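PDB 1VJK: molybdopterin converting factor, subunit 1, which is probably the small MoaD-like, ubiquitin-fold subunit of molybdopterin synthase, which supplies the sulfur for the dithiolene of molybdopterin. Local coordinates for residues Glu44-Lys47 with Lys48-Lys52; Ala18-Arg21 with Gln22-Gly25. One frame throughout, in Å; residues are numbered along the deposited sequence.

Contact 1 of 2, residues Glu44-Lys47 with Lys48-Lys52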
# COMPACT_ATOMS: atom_id res chain seq x y z
N GLU A 44 7.43 0.01 1.24
CA GLU A 44 8.48 -0.03 2.26
C GLU A 44 8.11 0.70 3.53
O GLU A 44 8.48 0.24 4.64
CB GLU A 44 9.81 0.45 1.70
CG GLU A 44 10.37 -0.49 0.63
CD GLU A 44 10.43 -1.95 1.06
OE1 GLU A 44 11.17 -2.26 2.02
OE2 GLU A 44 9.72 -2.79 0.46
N GLU A 45 7.40 1.81 3.41
CA GLU A 45 6.99 2.55 4.59
C GLU A 45 5.92 1.79 5.38
O GLU A 45 5.96 1.82 6.61
CB GLU A 45 6.50 3.96 4.20
CG GLU A 45 5.97 4.81 5.37
CD GLU A 45 7.02 5.24 6.38
OE1 GLU A 45 8.23 5.19 6.07
OE2 GLU A 45 6.65 5.66 7.50
N ILE A 46 4.99 1.09 4.70
CA ILE A 46 4.01 0.27 5.41
C ILE A 46 4.72 -0.79 6.24
O ILE A 46 4.39 -0.99 7.43
CB ILE A 46 3.01 -0.35 4.42
CG1 ILE A 46 2.09 0.76 3.89
CG2 ILE A 46 2.21 -1.44 5.08
CD1 ILE A 46 1.30 0.37 2.68
N LYS A 47 5.72 -1.43 5.64
CA LYS A 47 6.51 -2.45 6.34
C LYS A 47 7.30 -1.88 7.52
O LYS A 47 7.46 -2.56 8.56
CB LYS A 47 7.45 -3.15 5.36
CG LYS A 47 6.74 -3.93 4.32
CD LYS A 47 7.77 -4.51 3.33
CE LYS A 47 7.12 -5.30 2.25
NZ LYS A 47 8.15 -5.53 1.17
N LYS A 48 7.78 -0.64 7.39
CA LYS A 48 8.51 0.02 8.45
C LYS A 48 7.58 0.36 9.62
O LYS A 48 7.98 0.25 10.79
CB LYS A 48 9.17 1.29 7.92
CG LYS A 48 9.99 2.05 8.94
CD LYS A 48 10.70 3.25 8.31
CE LYS A 48 11.58 3.94 9.34
NZ LYS A 48 10.73 4.63 10.37
N ARG A 49 6.36 0.80 9.33
CA ARG A 49 5.43 1.17 10.38
C ARG A 49 4.82 -0.04 11.07
O ARG A 49 4.46 0.01 12.24
CB ARG A 49 4.29 1.99 9.79
CG ARG A 49 4.72 3.34 9.37
CD ARG A 49 3.55 4.17 8.95
NE ARG A 49 3.98 5.52 8.57
CZ ARG A 49 3.22 6.61 8.67
NH1 ARG A 49 1.97 6.54 9.11
NH2 ARG A 49 3.73 7.76 8.28
N HIS A 50 4.64 -1.11 10.30
CA HIS A 50 3.90 -2.27 10.76
C HIS A 50 4.68 -3.51 10.40
O HIS A 50 4.49 -4.10 9.31
CB HIS A 50 2.52 -2.33 10.09
CG HIS A 50 1.76 -1.05 10.19
ND1 HIS A 50 1.40 -0.47 11.40
CD2 HIS A 50 1.32 -0.21 9.23
CE1 HIS A 50 0.74 0.66 11.16
NE2 HIS A 50 0.67 0.83 9.85
N GLU A 51 5.53 -3.94 11.33
CA GLU A 51 6.51 -4.99 11.04
C GLU A 51 5.90 -6.31 10.60
O GLU A 51 6.57 -7.08 9.92
CB GLU A 51 7.45 -5.20 12.22
CG GLU A 51 6.79 -5.71 13.48
CD GLU A 51 7.75 -5.76 14.65
OE1 GLU A 51 8.95 -5.54 14.44
OE2 GLU A 51 7.28 -6.03 15.79
N LYS A 52 4.64 -6.56 10.96
CA LYS A 52 4.00 -7.82 10.53
C LYS A 52 3.84 -7.90 9.01
O LYS A 52 3.68 -9.00 8.46
CB LYS A 52 2.66 -8.04 11.23
CG LYS A 52 2.81 -8.24 12.73
CD LYS A 52 1.50 -8.65 13.37
CE LYS A 52 0.81 -7.48 14.08
NZ LYS A 52 -0.13 -7.93 15.19

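Contact 2 of 2, residues Ala18-Arg21 with Gln22-Gly25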
# COMPACT_ATOMS: atom_id res chain seq x y z
N ALA A 18 -9.69 -6.49 5.11
CA ALA A 18 -9.69 -7.86 5.61
C ALA A 18 -8.60 -8.05 6.67
O ALA A 18 -8.50 -7.23 7.59
CB ALA A 18 -9.58 -8.86 4.46
N ARG A 19 -7.78 -9.10 6.56
CA ARG A 19 -6.86 -9.37 7.69
C ARG A 19 -5.80 -8.30 7.85
O ARG A 19 -5.21 -8.17 8.91
CB ARG A 19 -6.23 -10.76 7.60
CG ARG A 19 -5.18 -10.94 6.54
CD ARG A 19 -4.74 -12.39 6.50
NE ARG A 19 -3.79 -12.63 5.43
CZ ARG A 19 -2.46 -12.51 5.56
NH1 ARG A 19 -1.90 -12.18 6.73
NH2 ARG A 19 -1.69 -12.75 4.48
N PHE A 20 -5.58 -7.51 6.80
CA PHE A 20 -4.55 -6.45 6.87
C PHE A 20 -4.97 -5.31 7.77
O PHE A 20 -4.11 -4.55 8.23
CB PHE A 20 -4.14 -6.02 5.46
CG PHE A 20 -3.62 -7.16 4.67
CD1 PHE A 20 -2.53 -7.89 5.14
CD2 PHE A 20 -4.24 -7.60 3.50
CE1 PHE A 20 -2.06 -9.01 4.48
CE2 PHE A 20 -3.76 -8.72 2.82
CZ PHE A 20 -2.66 -9.43 3.31
N ARG A 21 -6.26 -5.22 8.08
CA ARG A 21 -6.73 -4.29 9.11
C ARG A 21 -6.17 -4.68 10.47
O ARG A 21 -5.87 -3.80 11.28
CB ARG A 21 -8.26 -4.27 9.17
CG ARG A 21 -8.87 -3.67 7.94
CD ARG A 21 -10.38 -3.75 7.89
NE ARG A 21 -10.92 -2.76 6.95
CZ ARG A 21 -12.20 -2.43 6.85
NH1 ARG A 21 -13.11 -3.00 7.65
NH2 ARG A 21 -12.57 -1.51 5.97
N GLN A 22 -6.07 -5.99 10.75
CA GLN A 22 -5.46 -6.42 12.00
C GLN A 22 -3.98 -6.26 12.01
O GLN A 22 -3.43 -5.89 13.03
CB GLN A 22 -5.80 -7.86 12.36
CG GLN A 22 -7.17 -8.06 12.96
CD GLN A 22 -8.26 -7.67 12.02
OE1 GLN A 22 -8.46 -8.30 10.97
NE2 GLN A 22 -8.99 -6.60 12.36
N LEU A 23 -3.32 -6.53 10.88
CA LEU A 23 -1.87 -6.35 10.84
C LEU A 23 -1.47 -4.88 11.01
O LEU A 23 -0.47 -4.58 11.66
CB LEU A 23 -1.29 -6.87 9.52
CG LEU A 23 -1.35 -8.36 9.23
CD1 LEU A 23 -0.32 -8.67 8.12
CD2 LEU A 23 -1.15 -9.26 10.46
N ALA A 24 -2.23 -3.97 10.39
CA ALA A 24 -1.93 -2.55 10.51
C ALA A 24 -2.40 -1.97 11.84
O ALA A 24 -1.91 -0.93 12.28
CB ALA A 24 -2.54 -1.74 9.34
N GLY A 25 -3.39 -2.63 12.46
CA GLY A 25 -4.00 -2.10 13.68
C GLY A 25 -5.01 -0.98 13.49
O GLY A 25 -5.54 -0.45 14.48
O HOH W 1 -10.77 -7.52 9.24

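Contact 1 of 2, residues Glu44-Lys47 with Lys48-Lys52
Glu45 and Arg49 form an i to i+4 salt bridge on the last turn of helix 39-49, the longer helix packed on the sheet of this ubiquitin-like, MoaD-type fold. Arg49 NE gives an almost straight bond, 175° at the hydrogen, to Glu45 OE2 at 2.9 Å. The oxygen uses its anti lone pair and lies in the guanidinium plane, while the carboxylate stands nearly upright to that plane, 78° away. Glu45 reaches this position because CG is anti to the backbone N (chi1 177°) and the chain then bends at chi2, which brings OE2 across the extended arginine to the edge of its guanidinium. Arg49 NH1 also bridges to Glu29, so the guanidinium is shared by two acids. With an alanine in place of Glu45, Arg49 NE would probably lose its acidic mate, freeing that end of the guanidinium to turn, even with Glu29 still at NH1. A second pair, Lys47 NZ with Glu44 OE2 at 3.2 Å, uses the syn side of that carboxylate. Backbone bonds from Lys48 N, Arg49 N and His50 N to the carbonyls of Glu44, Glu45 and Ile46 carry the helix to its end, where His50 leaves helical angles. Branched and apolar, Ile46 suits the buried side, where it meets Ile31 and Tyr16. The His50 ring, whose NE2 bonds to Glu29, turns one face to Arg49 CB, 3.7 Å above the plane.

Contact 2 of 2, residues Ala18-Arg21 with Gln22-Gly25
Leu23 lays its CD1 methyl against the rim of the Phe20 ring, 3.8 Å from Phe20 CD1 and in the plane of the ring, the two side chains running side by side. They are three residues apart on helix 19-24, the short helix that follows strand 10-16 in this ubiquitin-like fold. Phe20 suits its buried place: its ring also touches Val68 and Pro93, while Leu23 reaches Phe53 and Glu56. Arg19 covers the same ring from one face. Its first torsion of 73° sets CG between the backbone N and the carbonyl carbon, and this carries CG over the centre of the phenyl ring, 4.1 Å above it. The extended chain then returns its guanidinium so that Phe20 CE1 lies above the centre of that flat group. A long, flat-ended arginine can thus cover an aromatic with its CG methylene and still send NH2 to a salt bridge with Glu56.

The backbone is bonded in helical fashion. Leu23 N meets Arg19 O at 3.2 Å, and Gln22 N adds a weak bond to the same oxygen; Ala24 N reaches Phe20 O at 2.9 Å. Ala24 is small enough to be buried with its CB 3.4 Å from Phe20 O. Arg21 points its extended chain off the helix, where NE bonds to Tyr16 O. At the far end Gly25 takes positive phi (78°), a conformation easiest for glycine, and its N makes a weak bond to Arg21 O. On the solvent side Gln22 bends at chi2, curling its amide back toward the helix start, where a water donates to Gln22 OE1 at 3.0 Å and to Ala18 O at 2.8 Å.

How the contacts relate
Contact 2 closes before contact 1 opens along the chain, with strand 28-33 between them, and their centres lie 12 Å apart. Both are local contacts along a helix and past its end, and they meet where helix 39-49 ends beside the end of helix 19-24. His50 makes most of the join: its CE1 packs 3.3 Å from Ala24 O, and its CB lies near Leu23 O. Farther along, Lys52 CD rests 4.0 Å from Leu23 CD2, an aliphatic lysine stem against a leucine methyl. Phe53, just beyond contact 1, touches Ile46 and Lys47 of that contact and Leu23 of contact 2, giving both helices a shared apolar neighbour.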